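Local coordinates for protein Lon211 (Mycobacterium tuberculosis, PDB 6VBK) that probably helps recognise and bind protein substrates as the N-terminal domain of the ATP-dependent Lon protease, at residues R105-T110 against T124-P129. Sequence-based numbering, arbitrary orientation.
Sequences RVRIGT and TVLEAP
Three backbone hydrogen bonds define an antiparallel pairing between 105-107 and 124-126. Arg107 and Thr124 form a hydrogen-bonded pair: Arg107 N reaches Thr124 O over 2.8 Å, in the carbonyl plane and on a lone pair, while the return bond from Thr124 N to Arg107 O is longer at 3.1 Å and more bent, 146° at the hydrogen. Val106 and Val125 form the adjoining non-hydrogen-bonded pair, with CA atoms 4.5 Å apart. One step on, Leu126 N still donates to Arg105 O at 2.8 Å and a straight 166°, although the donor lies above the carbonyl plane.

Leu126 supplies the main side-chain packing. Its CB lies 3.7 Å from Arg105 O, the acceptor of its own amide. CG, anti to the carbonyl carbon (chi1 -58°), stays close to that oxygen and to Arg107 N. From there the branches part: CD1 rests against Arg107 N and Arg105 CB, 3.9 Å from the latter, whereas CD2 touches Arg107 CB at 3.7 Å and comes to the edge of the guanidinium. The leucine thus lies across 105-107, between two arginine stems. Val106 and Val125 point to the face of the sheet opposite Arg107 and Thr124; CG1 of Val106, anti to N, lies 3.4 Å from Thr124 N. Two waters extend the pairing, one linking Arg105 N to Leu126 O, the other Arg107 O to Thr124 OG1.

The contact belongs to the hairpin of strands 96-112 and 120-125. Beside it, strand 79-88 pairs with 96-112, Val106 bonding to Gly80, and 9-19 with 120-125. Val79 touches Arg105, Arg107 and Leu126. The extended Arg105 chain leads away to the C-terminal helices, where it salt-bridges Asp173 and donates to the carbonyls of Val189 and Leu190, tying this sheet to helices 168-173 and 183-191.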
loop_
_atom_site.group_PDB
_atom_site.type_symbol
_atom_site.label_atom_id
_atom_site.label_comp_id
_atom_site.label_asym_id
_atom_site.label_seq_id
_atom_site.Cartn_x
_atom_site.Cartn_y
_atom_site.Cartn_z
ATOM N N ARG B 105 9.892 -8.587 -7.268
ATOM C CA ARG B 105 10.562 -7.306 -7.109
ATOM C C ARG B 105 9.804 -6.427 -6.126
ATOM O O ARG B 105 8.570 -6.393 -6.118
ATOM C CB ARG B 105 10.698 -6.597 -8.455
ATOM C CG ARG B 105 11.695 -7.253 -9.386
ATOM C CD ARG B 105 11.743 -6.566 -10.736
ATOM N NE ARG B 105 12.942 -6.941 -11.480
ATOM C CZ ARG B 105 13.062 -8.055 -12.192
ATOM N NH1 ARG B 105 12.054 -8.914 -12.262
ATOM N NH2 ARG B 105 14.194 -8.312 -12.834
ATOM N N VAL B 106 10.553 -5.720 -5.285
ATOM C CA VAL B 106 9.986 -4.856 -4.256
ATOM C C VAL B 106 10.629 -3.483 -4.386
ATOM O O VAL B 106 11.858 -3.361 -4.315
ATOM C CB VAL B 106 10.201 -5.423 -2.843
ATOM C CG1 VAL B 106 9.572 -4.510 -1.807
ATOM C CG2 VAL B 106 9.624 -6.827 -2.736
ATOM N N ARG B 107 9.805 -2.455 -4.583
ATOM C CA ARG B 107 10.299 -1.086 -4.671
ATOM C C ARG B 107 10.577 -0.559 -3.268
ATOM O O ARG B 107 9.654 -0.410 -2.461
ATOM C CB ARG B 107 9.292 -0.195 -5.395
ATOM C CG ARG B 107 9.675 1.276 -5.416
ATOM C CD ARG B 107 9.105 1.984 -6.635
ATOM N NE ARG B 107 9.667 1.454 -7.875
ATOM C CZ ARG B 107 10.816 1.857 -8.407
ATOM N NH1 ARG B 107 11.530 2.801 -7.808
ATOM N NH2 ARG B 107 11.252 1.318 -9.536
ATOM N N ILE B 108 11.847 -0.273 -2.984
ATOM C CA ILE B 108 12.250 0.131 -1.642
ATOM C C ILE B 108 11.795 1.561 -1.388
ATOM O O ILE B 108 12.124 2.478 -2.149
ATOM C CB ILE B 108 13.765 -0.011 -1.460
ATOM C CG1 ILE B 108 14.168 -1.483 -1.541
ATOM C CG2 ILE B 108 14.204 0.600 -0.138
ATOM C CD1 ILE B 108 15.638 -1.722 -1.336
ATOM N N GLY B 109 11.037 1.757 -0.311
ATOM C CA GLY B 109 10.541 3.073 0.034
ATOM C C GLY B 109 11.051 3.589 1.363
ATOM O O GLY B 109 12.259 3.593 1.617
ATOM N N THR B 110 10.133 4.023 2.222
ATOM C CA THR B 110 10.505 4.619 3.497
ATOM C C THR B 110 11.101 3.581 4.442
ATOM O O THR B 110 10.714 2.409 4.444
ATOM C CB THR B 110 9.290 5.273 4.156
ATOM O OG1 THR B 110 8.217 4.324 4.230
ATOM C CG2 THR B 110 8.834 6.485 3.359
ATOM N N THR B 124 7.110 -2.122 -1.746
ATOM C CA THR B 124 5.898 -2.412 -2.501
ATOM C C THR B 124 6.196 -3.495 -3.526
ATOM O O THR B 124 7.111 -3.343 -4.342
ATOM C CB THR B 124 5.369 -1.156 -3.196
ATOM O OG1 THR B 124 5.038 -0.172 -2.211
ATOM C CG2 THR B 124 4.132 -1.483 -4.019
ATOM N N VAL B 125 5.424 -4.583 -3.484
ATOM C CA VAL B 125 5.559 -5.624 -4.495
ATOM C C VAL B 125 5.194 -5.047 -5.853
ATOM O O VAL B 125 4.139 -4.423 -6.019
ATOM C CB VAL B 125 4.679 -6.833 -4.148
ATOM C CG1 VAL B 125 4.873 -7.940 -5.175
ATOM C CG2 VAL B 125 4.995 -7.335 -2.754
ATOM N N LEU B 126 6.072 -5.246 -6.830
ATOM C CA LEU B 126 5.877 -4.703 -8.165
ATOM C C LEU B 126 5.194 -5.743 -9.044
ATOM O O LEU B 126 5.586 -6.914 -9.051
ATOM C CB LEU B 126 7.216 -4.270 -8.761
ATOM C CG LEU B 126 7.908 -3.232 -7.873
ATOM C CD1 LEU B 126 9.330 -2.949 -8.323
ATOM C CD2 LEU B 126 7.089 -1.949 -7.826
ATOM N N GLU B 127 4.166 -5.307 -9.773
ATOM C CA GLU B 127 3.330 -6.224 -10.535
ATOM C C GLU B 127 4.140 -6.992 -11.571
ATOM O O GLU B 127 5.148 -6.510 -12.095
ATOM C CB GLU B 127 2.204 -5.467 -11.243
ATOM C CG GLU B 127 1.001 -5.145 -10.377
ATOM C CD GLU B 127 -0.227 -4.817 -11.206
ATOM O OE1 GLU B 127 -1.109 -5.693 -11.338
ATOM O OE2 GLU B 127 -0.304 -3.690 -11.738
ATOM N N ALA B 128 3.681 -8.203 -11.859
ATOM C CA ALA B 128 4.173 -8.987 -12.980
ATOM C C ALA B 128 3.041 -9.112 -13.990
ATOM O O ALA B 128 2.373 -10.152 -14.049
ATOM C CB ALA B 128 4.660 -10.362 -12.520
ATOM N N PRO B 129 2.783 -8.070 -14.785
ATOM C CA PRO B 129 1.638 -8.113 -15.690
ATOM C C PRO B 129 1.821 -9.192 -16.740
ATOM O O PRO B 129 2.960 -9.581 -17.058
ATOM C CB PRO B 129 1.631 -6.708 -16.320
ATOM C CG PRO B 129 3.042 -6.246 -16.213
ATOM C CD PRO B 129 3.566 -6.831 -14.935
HETATM O O HOH W 1 7.200 -9.003 -9.122
HETATM O O HOH W 2 7.482 1.348 -1.985
#